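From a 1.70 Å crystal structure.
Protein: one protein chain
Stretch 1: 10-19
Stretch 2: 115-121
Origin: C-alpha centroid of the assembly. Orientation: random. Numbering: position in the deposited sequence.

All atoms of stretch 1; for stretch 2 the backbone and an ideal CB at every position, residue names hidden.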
# COMPACT_ATOMS: atom_id res chain seq x y z
N ALA A 10 -3.46 -1.60 4.11
CA ALA A 10 -4.86 -1.18 4.40
C ALA A 10 -5.44 -0.34 3.26
O ALA A 10 -4.74 0.49 2.66
CB ALA A 10 -4.92 -0.37 5.68
N ILE A 11 -6.73 -0.54 2.99
CA ILE A 11 -7.43 0.12 1.87
C ILE A 11 -8.73 0.67 2.43
O ILE A 11 -9.36 0.03 3.27
CB ILE A 11 -7.75 -0.93 0.75
CG1 ILE A 11 -6.45 -1.33 0.04
CG2 ILE A 11 -8.80 -0.38 -0.27
CD1 ILE A 11 -6.61 -2.68 -0.74
N ASN A 12 -9.12 1.84 1.94
CA ASN A 12 -10.44 2.45 2.25
C ASN A 12 -11.35 2.22 1.04
O ASN A 12 -10.96 2.55 -0.08
CB ASN A 12 -10.31 3.98 2.48
CG ASN A 12 -9.53 4.33 3.73
OD1 ASN A 12 -9.43 3.52 4.65
ND2 ASN A 12 -8.99 5.57 3.79
N ALA A 13 -12.52 1.62 1.29
CA ALA A 13 -13.49 1.28 0.25
C ALA A 13 -14.85 1.86 0.61
O ALA A 13 -15.13 2.11 1.81
CB ALA A 13 -13.60 -0.25 0.11
N SER A 14 -15.71 2.02 -0.40
CA SER A 14 -16.99 2.71 -0.15
C SER A 14 -18.18 1.79 0.12
O SER A 14 -19.12 2.18 0.81
CB SER A 14 -17.38 3.60 -1.34
OG SER A 14 -17.61 2.79 -2.48
N ASN A 15 -18.15 0.59 -0.42
CA ASN A 15 -19.35 -0.24 -0.44
C ASN A 15 -19.05 -1.69 -0.09
O ASN A 15 -18.16 -2.31 -0.68
CB ASN A 15 -19.98 -0.15 -1.84
CG ASN A 15 -21.27 -0.98 -1.97
OD1 ASN A 15 -21.24 -2.19 -2.27
ND2 ASN A 15 -22.39 -0.32 -1.77
N TYR A 16 -19.83 -2.24 0.84
CA TYR A 16 -19.54 -3.57 1.36
C TYR A 16 -19.70 -4.67 0.29
O TYR A 16 -18.80 -5.47 0.09
CB TYR A 16 -20.45 -3.88 2.56
CG TYR A 16 -20.28 -5.27 3.13
CD1 TYR A 16 -19.24 -5.56 4.03
CD2 TYR A 16 -21.18 -6.29 2.80
CE1 TYR A 16 -19.12 -6.83 4.59
CE2 TYR A 16 -21.04 -7.56 3.33
CZ TYR A 16 -20.02 -7.83 4.22
OH TYR A 16 -19.90 -9.09 4.78
N GLN A 17 -20.84 -4.70 -0.40
CA GLN A 17 -21.05 -5.79 -1.38
C GLN A 17 -20.04 -5.71 -2.54
O GLN A 17 -19.55 -6.74 -3.02
CB GLN A 17 -22.50 -5.88 -1.87
CG GLN A 17 -22.84 -7.23 -2.56
CD GLN A 17 -22.29 -8.47 -1.81
OE1 GLN A 17 -22.59 -8.70 -0.62
NE2 GLN A 17 -21.48 -9.27 -2.51
N ALA A 18 -19.70 -4.49 -2.97
CA ALA A 18 -18.69 -4.27 -4.01
C ALA A 18 -17.33 -4.86 -3.59
O ALA A 18 -16.62 -5.48 -4.39
CB ALA A 18 -18.54 -2.79 -4.28
N THR A 19 -17.00 -4.66 -2.32
CA THR A 19 -15.72 -5.08 -1.74
C THR A 19 -15.65 -6.62 -1.69
O THR A 19 -14.66 -7.22 -2.11
CB THR A 19 -15.52 -4.48 -0.33
OG1 THR A 19 -15.50 -3.04 -0.42
CG2 THR A 19 -14.18 -4.94 0.27
N UNK A 115 -8.31 -1.80 -11.81
CA UNK A 115 -8.73 -0.85 -10.78
C UNK A 115 -9.78 -1.49 -9.94
O UNK A 115 -10.62 -2.25 -10.44
CB UNK A 115 -9.25 0.46 -11.39
N UNK A 116 -9.73 -1.19 -8.65
CA UNK A 116 -10.76 -1.68 -7.72
C UNK A 116 -12.05 -0.87 -7.91
O UNK A 116 -12.09 0.08 -8.71
CB UNK A 116 -10.28 -1.59 -6.27
N UNK A 117 -13.14 -1.27 -7.23
CA UNK A 117 -14.43 -0.63 -7.45
C UNK A 117 -14.44 0.87 -7.19
O UNK A 117 -15.35 1.57 -7.68
CB UNK A 117 -15.48 -1.30 -6.56
N UNK A 118 -13.51 1.34 -6.35
CA UNK A 118 -13.35 2.77 -6.04
C UNK A 118 -12.19 3.42 -6.80
O UNK A 118 -11.75 4.55 -6.49
CB UNK A 118 -13.13 2.95 -4.54
N UNK A 119 -11.71 2.72 -7.82
CA UNK A 119 -10.68 3.31 -8.70
C UNK A 119 -9.25 3.22 -8.19
O UNK A 119 -8.37 3.93 -8.71
CB UNK A 119 -11.01 4.79 -8.94
N UNK A 120 -9.00 2.37 -7.20
CA UNK A 120 -7.63 2.16 -6.72
C UNK A 120 -6.84 1.45 -7.80
O UNK A 120 -7.26 0.37 -8.24
CB UNK A 120 -7.61 1.36 -5.42
N UNK A 121 -5.72 2.03 -8.27
CA UNK A 121 -4.90 1.29 -9.25
C UNK A 121 -4.21 0.08 -8.63
O UNK A 121 -3.56 0.17 -7.56
CB UNK A 121 -3.85 2.22 -9.86

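Position 115 comes first, and stretch 1 says little about it: its ideal CB has no atom of stretch 1 within 5.5 Å. The extended backbone would take many residues, beta-branched and aromatic ones included. It is Phe-115, which stays clear of this contact.

At 116, CA-to-CB points toward stretch 1, yet nothing lies within 5.5 Å of the ideal CB, so a side chain must reach to matter. The backbone then turns, leaving the amide nitrogens of the next residues ready for a short acceptor: Asp, Asn, Ser or Thr would suit. The deposited residue is Asp-116. Its OD1 accepts from the backbone N of 118, with 2.8 Å between Asp-116 OD1 and that N, and from the backbone N of 120, with 3.0 Å between Asp-116 OD1 and the N of residue 120, holding the turn from within. The other oxygen, OD2, looks across to stretch 1, 4.2 Å from Ile-11 CG2, and receives a hydrogen bond from water 1, which also donates to Asn-12 O.

Position 117 is the second residue of a type I turn, with phi -58°, and its ideal CB sits 4.1 Å from Ala-18 CB. A small or compact apolar residue fits, and the phi admits proline. Pro-117 fits both the apolar surface and the phi: its CB packs 4.1 Å from Ala-18 CB, and its CG lies 3.9 Å from Ala-18 O.

Position 118 carries the richest information. Its CB points toward the end of the strand, 4.9 Å from Ser-14 OG, where stretch 1 offers a hydroxyl and the backbone N of Ser-14, which has no partner within stretch 1. Two donors side by side call for a short acceptor; Asp answers both, while Asn could offer one oxygen. Asp-118 uses its two oxygens separately: OD2 accepts from Ser-14 N at 2.9 Å, and OD1 from Ser-14 OG at 2.7 Å. OD2 also lies 3.3 Å from Ala-13 CA and takes a hydrogen bond from water 2, to which Asn-15 N donates weakly.

At 119 the backbone decides. With phi 82° and psi 16°, a CB would be jammed against the carbonyl O of 118, so glycine is called for without any help from stretch 1. Gly-119 closes the turn, its N bonded to Asp-116 O at 2.8 Å.

Position 120 points toward Ile-11, but too far off for a small residue to touch; a longer apolar side chain such as Leu, Ile or Met would suit. Leu-120, with chi1 t and chi2 p, brings CD2 to 4.0 Å from Ile-11 CG1.

Position 121 is out of reach. Its phi of -69° permits proline without demanding it, and the residue is Pro-121.

Stretch 2 115-121: FDPDGLP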
# COMPACT_ATOMS: atom_id res chain seq x y z
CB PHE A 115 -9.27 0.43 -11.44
CG PHE A 115 -8.24 1.10 -12.28
CD1 PHE A 115 -7.38 2.04 -11.72
CD2 PHE A 115 -8.07 0.75 -13.64
CE1 PHE A 115 -6.36 2.62 -12.50
CE2 PHE A 115 -7.07 1.32 -14.41
CZ PHE A 115 -6.22 2.25 -13.85
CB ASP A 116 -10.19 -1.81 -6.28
CG ASP A 116 -10.47 -0.58 -5.38
OD1 ASP A 116 -10.87 0.48 -5.85
OD2 ASP A 116 -10.28 -0.74 -4.15
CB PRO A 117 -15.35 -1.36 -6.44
CG PRO A 117 -14.70 -2.78 -6.36
CD PRO A 117 -13.23 -2.44 -6.32
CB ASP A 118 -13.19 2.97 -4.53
CG ASP A 118 -14.45 2.60 -3.79
OD1 ASP A 118 -15.53 3.15 -4.13
OD2 ASP A 118 -14.36 1.75 -2.93
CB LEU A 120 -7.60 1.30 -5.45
CG LEU A 120 -6.19 1.02 -4.89
CD1 LEU A 120 -5.37 2.33 -4.57
CD2 LEU A 120 -6.31 0.14 -3.66
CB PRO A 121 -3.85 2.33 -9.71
CG PRO A 121 -4.41 3.69 -9.26
CD PRO A 121 -5.17 3.38 -8.00
O HOH W 1 -10.15 1.84 -2.80
O HOH W 2 -16.59 -0.17 -2.95
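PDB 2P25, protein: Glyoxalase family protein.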